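Local coordinates for DUF2790 domain-containing protein (Pseudomonas aeruginosa, PDB 4F98) that is of unknown function, belongs to the DUF2790 family and forms a small antiparallel beta-sheet protein that pairs with a second copy of itself, at residues Leu12-Tyr17 and Lys56-Glu61; Asp24-Leu29 and Glu48-Glu53. One frame throughout, in Å; residues are numbered along the deposited sequence.

Interaction 1: residues Leu12-Tyr17 and Lys56-Glu61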
ATOM      1  N   LEU A  12       6.782   8.913  19.081  1.00 11.07           N
ATOM      2  CA  LEU A  12       5.365   8.739  18.748  1.00 11.26           C
ATOM      3  C   LEU A  12       4.936   7.292  18.976  1.00 11.52           C
ATOM      4  O   LEU A  12       5.604   6.367  18.512  1.00 13.22           O
ATOM      5  CB  LEU A  12       5.084   9.087  17.296  1.00 12.48           C
ATOM      6  CG  LEU A  12       5.197  10.551  16.875  1.00 11.77           C
ATOM      7  CD1 LEU A  12       5.044  10.651  15.351  1.00 12.82           C
ATOM      8  CD2 LEU A  12       4.124  11.407  17.562  1.00 13.81           C
ATOM      9  N   PRO A  13       3.801   7.081  19.655  1.00 11.76           N
ATOM     10  CA  PRO A  13       3.213   5.755  19.722  1.00 13.41           C
ATOM     11  C   PRO A  13       2.488   5.462  18.420  1.00 12.23           C
ATOM     12  O   PRO A  13       2.059   6.371  17.739  1.00 13.20           O
ATOM     13  CB  PRO A  13       2.189   5.893  20.858  1.00 15.32           C
ATOM     14  CG  PRO A  13       1.741   7.270  20.755  1.00 16.99           C
ATOM     15  CD  PRO A  13       2.935   8.068  20.315  1.00 14.08           C
ATOM     16  N   VAL A  14       2.364   4.194  18.089  1.00 12.43           N
ATOM     17  CA  VAL A  14       1.530   3.776  16.972  1.00 11.80           C
ATOM     18  C   VAL A  14       0.077   3.989  17.394  1.00 11.68           C
ATOM     19  O   VAL A  14      -0.334   3.593  18.494  1.00 15.97           O
ATOM     20  CB  VAL A  14       1.771   2.299  16.616  1.00 12.98           C
ATOM     21  CG1 VAL A  14       0.861   1.858  15.500  1.00 16.71           C
ATOM     22  CG2 VAL A  14       3.194   2.098  16.179  1.00 17.08           C
ATOM     23  N   GLU A  15      -0.690   4.648  16.540  1.00 11.08           N
ATOM     24  CA  GLU A  15      -2.090   4.902  16.835  1.00 11.93           C
ATOM     25  C   GLU A  15      -3.001   4.001  16.037  1.00 11.27           C
ATOM     26  O   GLU A  15      -2.600   3.388  15.061  1.00 13.01           O
ATOM     27  CB  GLU A  15      -2.428   6.374  16.715  1.00 16.61           C
ATOM     28  CG  GLU A  15      -2.339   6.973  15.400  1.00 18.68           C
ATOM     29  CD  GLU A  15      -2.475   8.498  15.460  1.00 22.30           C
ATOM     30  OE1 GLU A  15      -1.719   9.180  16.204  1.00 23.38           O
ATOM     31  OE2 GLU A  15      -3.348   9.001  14.749  1.00 23.74           O
ATOM     32  N   GLU A  16      -4.234   3.913  16.501  1.00 11.07           N
ATOM     33  CA  GLU A  16      -5.250   3.098  15.868  1.00 11.02           C
ATOM     34  C   GLU A  16      -5.451   3.540  14.423  1.00 12.68           C
ATOM     35  O   GLU A  16      -5.646   4.720  14.171  1.00 14.79           O
ATOM     36  CB  GLU A  16      -6.550   3.204  16.680  1.00 12.61           C
ATOM     37  CG  GLU A  16      -7.724   2.445  16.081  1.00 12.90           C
ATOM     38  CD  GLU A  16      -8.882   2.237  17.027  1.00 12.34           C
ATOM     39  OE1 GLU A  16      -8.696   2.429  18.240  1.00 15.54           O
ATOM     40  OE2 GLU A  16      -9.979   1.873  16.566  1.00 10.61           O
ATOM     41  N   TYR A  17      -5.370   2.562  13.517  1.00 13.47           N
ATOM     42  CA  TYR A  17      -5.641   2.877  12.128  0.50 11.56           C
ATOM     43  C   TYR A  17      -6.555   1.777  11.546  1.00 12.86           C
ATOM     44  O   TYR A  17      -6.651   0.642  12.034  1.00 17.70           O
ATOM     45  CB  TYR A  17      -4.328   3.222  11.367  0.50  9.82           C
ATOM     46  CG  TYR A  17      -4.456   3.506   9.886  0.50  9.70           C
ATOM     47  CD1 TYR A  17      -5.197   4.585   9.412  0.50 10.52           C
ATOM     48  CD2 TYR A  17      -3.861   2.679   8.965  0.50 13.34           C
ATOM     49  CE1 TYR A  17      -5.340   4.821   8.066  0.50 10.83           C
ATOM     50  CE2 TYR A  17      -3.988   2.924   7.603  0.50 10.81           C
ATOM     51  CZ  TYR A  17      -4.735   3.993   7.169  0.50 10.64           C
ATOM     52  OH  TYR A  17      -4.877   4.271   5.828  0.50 14.11           O
ATOM     53  N   LYS A  56       1.793   8.465  13.905  1.00  9.25           N
ATOM     54  CA  LYS A  56       2.454   7.247  13.450  1.00  9.51           C
ATOM     55  C   LYS A  56       1.431   6.127  13.364  1.00  8.47           C
ATOM     56  O   LYS A  56       0.737   5.841  14.349  1.00  9.38           O
ATOM     57  CB  LYS A  56       3.566   6.848  14.419  1.00  9.44           C
ATOM     58  CG  LYS A  56       4.313   5.538  14.086  1.00 10.38           C
ATOM     59  CD  LYS A  56       5.303   5.127  15.214  1.00 12.15           C
ATOM     60  CE  LYS A  56       6.558   5.939  15.222  1.00 12.56           C
ATOM     61  NZ  LYS A  56       7.346   5.753  16.448  1.00 13.85           N
ATOM     62  N   ILE A  57       1.374   5.478  12.208  1.00  8.58           N
ATOM     63  CA  ILE A  57       0.466   4.346  11.955  1.00  8.29           C
ATOM     64  C   ILE A  57       1.273   3.214  11.326  1.00  8.58           C
ATOM     65  O   ILE A  57       2.260   3.463  10.628  1.00  9.80           O
ATOM     66  CB  ILE A  57      -0.740   4.755  11.095  1.00  9.38           C
ATOM     67  CG1 ILE A  57      -0.296   5.460   9.809  1.00  9.91           C
ATOM     68  CG2 ILE A  57      -1.690   5.656  11.917  1.00 11.41           C
ATOM     69  CD1 ILE A  57      -1.408   5.683   8.784  1.00 12.28           C
ATOM     70  N   ARG A  58       0.902   1.981  11.632  1.00  8.98           N
ATOM     71  CA  ARG A  58       1.553   0.817  11.055  0.50  8.93           C
ATOM     72  C   ARG A  58       0.508  -0.196  10.623  1.00  9.07           C
ATOM     73  O   ARG A  58      -0.467  -0.454  11.337  1.00 10.67           O
ATOM     74  CB  ARG A  58       2.596   0.213  11.993  0.50  9.08           C
ATOM     75  CG  ARG A  58       3.451  -0.881  11.349  0.50  8.10           C
ATOM     76  CD  ARG A  58       4.589  -1.381  12.232  0.50  8.83           C
ATOM     77  NE  ARG A  58       4.137  -1.690  13.582  0.50 12.54           N
ATOM     78  CZ  ARG A  58       4.521  -1.030  14.677  0.50 10.64           C
ATOM     79  NH1 ARG A  58       5.381   0.006  14.613  0.50 12.03           N
ATOM     80  NH2 ARG A  58       4.018  -1.407  15.835  0.50 10.24           N
ATOM     81  N   PHE A  59       0.709  -0.735   9.424  1.00  8.52           N
ATOM     82  CA  PHE A  59      -0.324  -1.518   8.756  1.00  8.54           C
ATOM     83  C   PHE A  59       0.359  -2.367   7.674  1.00  8.51           C
ATOM     84  O   PHE A  59       1.582  -2.570   7.745  1.00 10.02           O
ATOM     85  CB  PHE A  59      -1.455  -0.575   8.251  1.00  9.37           C
ATOM     86  CG  PHE A  59      -0.972   0.562   7.384  1.00  8.68           C
ATOM     87  CD1 PHE A  59      -0.432   1.709   7.941  1.00 10.96           C
ATOM     88  CD2 PHE A  59      -1.102   0.506   6.009  1.00  9.12           C
ATOM     89  CE1 PHE A  59       0.036   2.745   7.147  1.00 10.59           C
ATOM     90  CE2 PHE A  59      -0.657   1.547   5.206  1.00 10.51           C
ATOM     91  CZ  PHE A  59      -0.088   2.685   5.790  1.00 11.30           C
ATOM     92  N   LEU A  60      -0.408  -2.876   6.718  1.00  8.95           N
ATOM     93  CA  LEU A  60       0.113  -3.739   5.659  1.00  9.63           C
ATOM     94  C   LEU A  60      -0.140  -3.106   4.311  1.00  9.53           C
ATOM     95  O   LEU A  60      -1.133  -2.394   4.115  1.00  9.71           O
ATOM     96  CB  LEU A  60      -0.595  -5.098   5.677  1.00 11.04           C
ATOM     97  CG  LEU A  60      -0.433  -5.920   6.949  1.00 13.22           C
ATOM     98  CD1 LEU A  60      -1.418  -7.098   6.904  1.00 17.57           C
ATOM     99  CD2 LEU A  60       1.026  -6.370   7.137  1.00 14.87           C
ATOM    100  N   GLU A  61       0.765  -3.376   3.370  1.00  8.80           N
ATOM    101  CA  GLU A  61       0.607  -2.936   1.992  1.00  7.72           C
ATOM    102  C   GLU A  61       1.260  -3.935   1.057  1.00  8.45           C
ATOM    103  O   GLU A  61       1.993  -4.823   1.496  1.00 10.30           O
ATOM    104  CB  GLU A  61       1.215  -1.556   1.813  1.00  8.32           C
ATOM    105  CG  GLU A  61       2.740  -1.537   1.846  1.00  9.07           C
ATOM    106  CD  GLU A  61       3.340  -0.157   1.596  1.00  9.34           C
ATOM    107  OE1 GLU A  61       2.599   0.843   1.437  1.00 10.54           O
ATOM    108  OE2 GLU A  61       4.585  -0.044   1.560  1.00 10.52           O
TER
HETATM  109  O   HOH W   1       1.087   8.702  16.756  1.00 12.97           O
HETATM  110  O   HOH W   2      -1.406   1.717  13.325  1.00 15.26           O
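Tyr-17 lies against Ile-57 and Phe-59, and this aromatic-aliphatic cluster is the apolar half of the contact. In the Tyr-17 conformer described, one of two, CD1 of Ile-57 sits over the centre of the Tyr-17 ring, 3.7 Å from the centroid, a CH-pi contact that a slim, branched residue can make while its CG2 packs on Tyr-17 CB at 3.6 Å. The edge of Tyr-17 is turned to the face of Phe-59, with CE2 over the centre of that ring and the planes at 60°. Elsewhere along the strand, CG2 of Val-14 meets the Arg-58 guanidinium, again in one of two conformers, and the two side chains cross at about a right angle.

Polar bonds fix the backbone. Lys-56 is gripped twice: its O accepts Glu-15 N at 2.9 Å in a nearly straight bond, and a bend at chi3 (-76°) turns CE toward Leu-12, so that NZ beyond it donates to Leu-12 O at 2.8 Å. One water joins Pro-13 O, Glu-15 OE1 and Lys-56 N; another links Glu-15 O to Arg-58 N. The second oxygen of Glu-15, OE2, bonds His-55.

Strand 54-62 is an outer strand of the three-stranded sheet, with 40-48 beside it. Leu-12 reaches Val-46 on that neighbour, while Tyr-17 OH bonds Trp-62 of the second subunit.

Interaction 2: residues Asp24-Leu29 and Glu48-Glu53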
ATOM      1  N   ASP A  24      -6.828  13.200   7.975  1.00 17.82           N
ATOM      2  CA  ASP A  24      -6.471  14.557   7.645  1.00 17.56           C
ATOM      3  C   ASP A  24      -4.959  14.569   7.406  1.00 16.88           C
ATOM      4  O   ASP A  24      -4.181  14.734   8.347  1.00 19.89           O
ATOM      5  CB  ASP A  24      -6.855  15.519   8.763  1.00 18.39           C
ATOM      6  CG  ASP A  24      -6.452  16.964   8.437  1.00 22.54           C
ATOM      7  OD1 ASP A  24      -6.503  17.353   7.245  1.00 29.99           O
ATOM      8  OD2 ASP A  24      -6.066  17.685   9.356  1.00 22.60           O
ATOM      9  N   VAL A  25      -4.559  14.341   6.157  1.00 14.48           N
ATOM     10  CA  VAL A  25      -3.152  14.255   5.770  1.00 14.18           C
ATOM     11  C   VAL A  25      -2.734  15.519   5.038  1.00 15.13           C
ATOM     12  O   VAL A  25      -3.146  15.755   3.905  1.00 18.53           O
ATOM     13  CB  VAL A  25      -2.882  13.013   4.876  1.00 14.28           C
ATOM     14  CG1 VAL A  25      -1.394  12.947   4.491  1.00 15.11           C
ATOM     15  CG2 VAL A  25      -3.339  11.716   5.579  1.00 16.74           C
ATOM     16  N   LYS A  26      -1.899  16.327   5.687  1.00 13.09           N
ATOM     17  CA  LYS A  26      -1.286  17.473   5.025  1.00 13.24           C
ATOM     18  C   LYS A  26       0.009  17.047   4.343  1.00 13.14           C
ATOM     19  O   LYS A  26       0.215  17.320   3.169  1.00 15.92           O
ATOM     20  CB  LYS A  26      -0.992  18.584   6.011  1.00 13.64           C
ATOM     21  CG  LYS A  26      -0.496  19.865   5.358  1.00 15.76           C
ATOM     22  CD  LYS A  26      -0.259  20.933   6.393  1.00 15.69           C
ATOM     23  CE  LYS A  26       0.260  22.217   5.765  1.00 19.18           C
ATOM     24  NZ  LYS A  26       0.502  23.273   6.788  1.00 17.93           N
ATOM     25  N   ASN A  27       0.898  16.413   5.108  1.00 12.24           N
ATOM     26  CA  ASN A  27       2.185  15.951   4.613  1.00 12.74           C
ATOM     27  C   ASN A  27       2.503  14.557   5.132  1.00 12.15           C
ATOM     28  O   ASN A  27       2.211  14.241   6.258  1.00 13.36           O
ATOM     29  CB  ASN A  27       3.313  16.905   5.041  1.00 13.09           C
ATOM     30  CG  ASN A  27       3.266  18.235   4.314  1.00 15.74           C
ATOM     31  OD1 ASN A  27       3.278  18.280   3.084  1.00 20.70           O
ATOM     32  ND2 ASN A  27       3.227  19.321   5.071  1.00 19.05           N
ATOM     33  N   VAL A  28       3.133  13.762   4.293  1.00 11.63           N
ATOM     34  CA  VAL A  28       3.675  12.461   4.668  1.00 10.71           C
ATOM     35  C   VAL A  28       5.159  12.696   4.947  1.00 10.84           C
ATOM     36  O   VAL A  28       5.923  13.091   4.061  1.00 14.56           O
ATOM     37  CB  VAL A  28       3.457  11.408   3.554  1.00 12.19           C
ATOM     38  CG1 VAL A  28       4.094  10.067   3.944  1.00 12.65           C
ATOM     39  CG2 VAL A  28       1.963  11.247   3.238  1.00 13.66           C
ATOM     40  N   LEU A  29       5.565  12.471   6.191  1.00 10.12           N
ATOM     41  CA  LEU A  29       6.959  12.716   6.594  1.00 11.09           C
ATOM     42  C   LEU A  29       7.852  11.498   6.528  1.00 10.64           C
ATOM     43  O   LEU A  29       9.059  11.630   6.339  1.00 13.07           O
ATOM     44  CB  LEU A  29       6.997  13.306   8.000  1.00 11.61           C
ATOM     45  CG  LEU A  29       6.211  14.618   8.236  1.00 15.38           C
ATOM     46  CD1 LEU A  29       6.569  15.157   9.601  1.00 19.42           C
ATOM     47  CD2 LEU A  29       6.429  15.645   7.153  1.00 19.75           C
ATOM     48  N   GLU A  48       1.673  14.349   8.992  1.00 11.41           N
ATOM     49  CA  GLU A  48       1.327  15.609   9.651  1.00 11.35           C
ATOM     50  C   GLU A  48      -0.077  15.976   9.219  1.00 11.43           C
ATOM     51  O   GLU A  48      -0.368  15.950   8.012  1.00 12.90           O
ATOM     52  CB  GLU A  48       2.310  16.693   9.209  1.00 13.03           C
ATOM     53  CG  GLU A  48       2.036  18.089   9.747  1.00 14.25           C
ATOM     54  CD  GLU A  48       2.783  19.177   9.024  1.00 15.49           C
ATOM     55  OE1 GLU A  48       3.422  18.913   7.983  1.00 18.79           O
ATOM     56  OE2 GLU A  48       2.722  20.331   9.514  1.00 14.89           O
ATOM     57  N   ASP A  49      -0.921  16.338  10.178  1.00 11.94           N
ATOM     58  CA  ASP A  49      -2.265  16.802   9.868  1.00 12.54           C
ATOM     59  C   ASP A  49      -2.301  18.325   9.682  1.00 13.78           C
ATOM     60  O   ASP A  49      -1.299  18.999   9.872  1.00 13.84           O
ATOM     61  CB  ASP A  49      -3.291  16.279  10.887  1.00 14.46           C
ATOM     62  CG  ASP A  49      -3.157  16.855  12.276  1.00 16.62           C
ATOM     63  OD1 ASP A  49      -2.675  17.993  12.454  1.00 15.99           O
ATOM     64  OD2 ASP A  49      -3.615  16.153  13.211  1.00 15.98           O
ATOM     65  N   HIS A  50      -3.456  18.869   9.302  1.00 14.65           N
ATOM     66  CA  HIS A  50      -3.544  20.317   9.038  1.00 16.79           C
ATOM     67  C   HIS A  50      -3.416  21.176  10.300  1.00 16.60           C
ATOM     68  O   HIS A  50      -3.045  22.349  10.190  1.00 18.86           O
ATOM     69  CB  HIS A  50      -4.766  20.666   8.162  1.00 18.17           C
ATOM     70  CG  HIS A  50      -4.576  20.301   6.713  1.00 20.29           C
ATOM     71  ND1 HIS A  50      -5.007  19.107   6.172  1.00 22.75           N
ATOM     72  CD2 HIS A  50      -3.949  20.960   5.705  1.00 23.10           C
ATOM     73  CE1 HIS A  50      -4.682  19.060   4.892  1.00 23.91           C
ATOM     74  NE2 HIS A  50      -4.037  20.170   4.584  1.00 22.42           N
ATOM     75  N   SER A  51      -3.684  20.607  11.478  1.00 16.38           N
ATOM     76  CA  SER A  51      -3.483  21.307  12.745  0.50 17.18           C
ATOM     77  C   SER A  51      -1.993  21.385  13.120  1.00 15.98           C
ATOM     78  O   SER A  51      -1.608  22.212  13.943  1.00 18.64           O
ATOM     79  CB  SER A  51      -4.289  20.647  13.869  0.50 18.71           C
ATOM     80  OG  SER A  51      -5.672  20.615  13.552  0.50 22.79           O
ATOM     81  N   GLY A  52      -1.165  20.515  12.518  1.00 15.97           N
ATOM     82  CA  GLY A  52       0.276  20.452  12.761  1.00 14.59           C
ATOM     83  C   GLY A  52       0.749  19.292  13.626  1.00 13.56           C
ATOM     84  O   GLY A  52       1.942  19.178  13.915  1.00 13.48           O
ATOM     85  N   GLU A  53      -0.184  18.435  14.035  1.00 13.56           N
ATOM     86  CA  GLU A  53       0.143  17.263  14.828  1.00 13.03           C
ATOM     87  C   GLU A  53       0.654  16.111  13.964  1.00 12.02           C
ATOM     88  O   GLU A  53       0.195  15.936  12.835  1.00 12.69           O
ATOM     89  CB  GLU A  53      -1.109  16.828  15.611  1.00 14.86           C
ATOM     90  CG  GLU A  53      -1.561  17.892  16.656  1.00 19.55           C
ATOM     91  CD  GLU A  53      -0.548  18.035  17.748  1.00 20.08           C
ATOM     92  OE1 GLU A  53       0.056  17.015  18.103  1.00 28.17           O
ATOM     93  OE2 GLU A  53      -0.333  19.147  18.257  1.00 19.04           O
TER
HETATM   94  O   HOH W   3      -6.003  18.345  11.893  1.00 34.77           O
HETATM   95  O   HOH W   4       0.267  21.450   9.696  1.00 17.05           O
HETATM   96  O   HOH W   5      -2.035  23.608   7.727  1.00 19.44           O
HETATM   97  O   HOH W   6       2.945  22.447   7.836  1.00 21.65           O
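Glu-48 O accepts two backbone N-H groups, from Lys-26 at 2.8 Å and from Asn-27 at 3.2 Å. Glu-48 N returns a bond to Asn-27 O, closing the antiparallel hydrogen-bonded pair. Beside it the Asn-27 and Glu-48 side chains run side by side, and ND2 donates to OE1 at 2.9 Å, meeting it from above the carboxylate plane; an amide suits this place because it can offer an N-H.

Asp-24 holds His-50 with both oxygens. OD1 takes ND1 at 2.5 Å on its syn side, nearly in the ring plane, and OD2 takes the backbone N at 2.9 Å. The closeness of the carboxylate would probably stabilise a protonated imidazole. CB of Lys-26 lies over the centre of the His-50 ring, 3.7 Å from the centroid, and the extended chain carries NZ on to waters that lead to Glu-48 OE2 and His-50 O.

Asp-49 opens a type I turn ending at Gly-52, whose positive phi (105°) suits a residue without a side chain. Asp-49 OD1 accepts Glu-53 N, while OD2 bonds His-55. Lys-26 and Asn-27, both facing Glu-48, form a classic beta bulge where strand 27-31 begins.

Overall arrangement
Both contacts lie at the surface and reach the same antiparallel sheet, but from different places. Interaction 1 lays the loop that precedes the first strand on the outer strand 54-62, and Ile-57 is the buried residue among those that touch. Interaction 2, nested within the chain closed by interaction 1, joins the start of the other outer strand, 27-31, to the turn between the remaining two strands; none of its touching residues is buried. Waters bridge both; the first adds an aromatic cluster, one backbone bond and a lysine-to-carbonyl bond, the second instead a bulge and a His-carboxylate bond. His-55 bonds Glu-15 and Asp-49, one from each contact, and both contacts touch the second subunit.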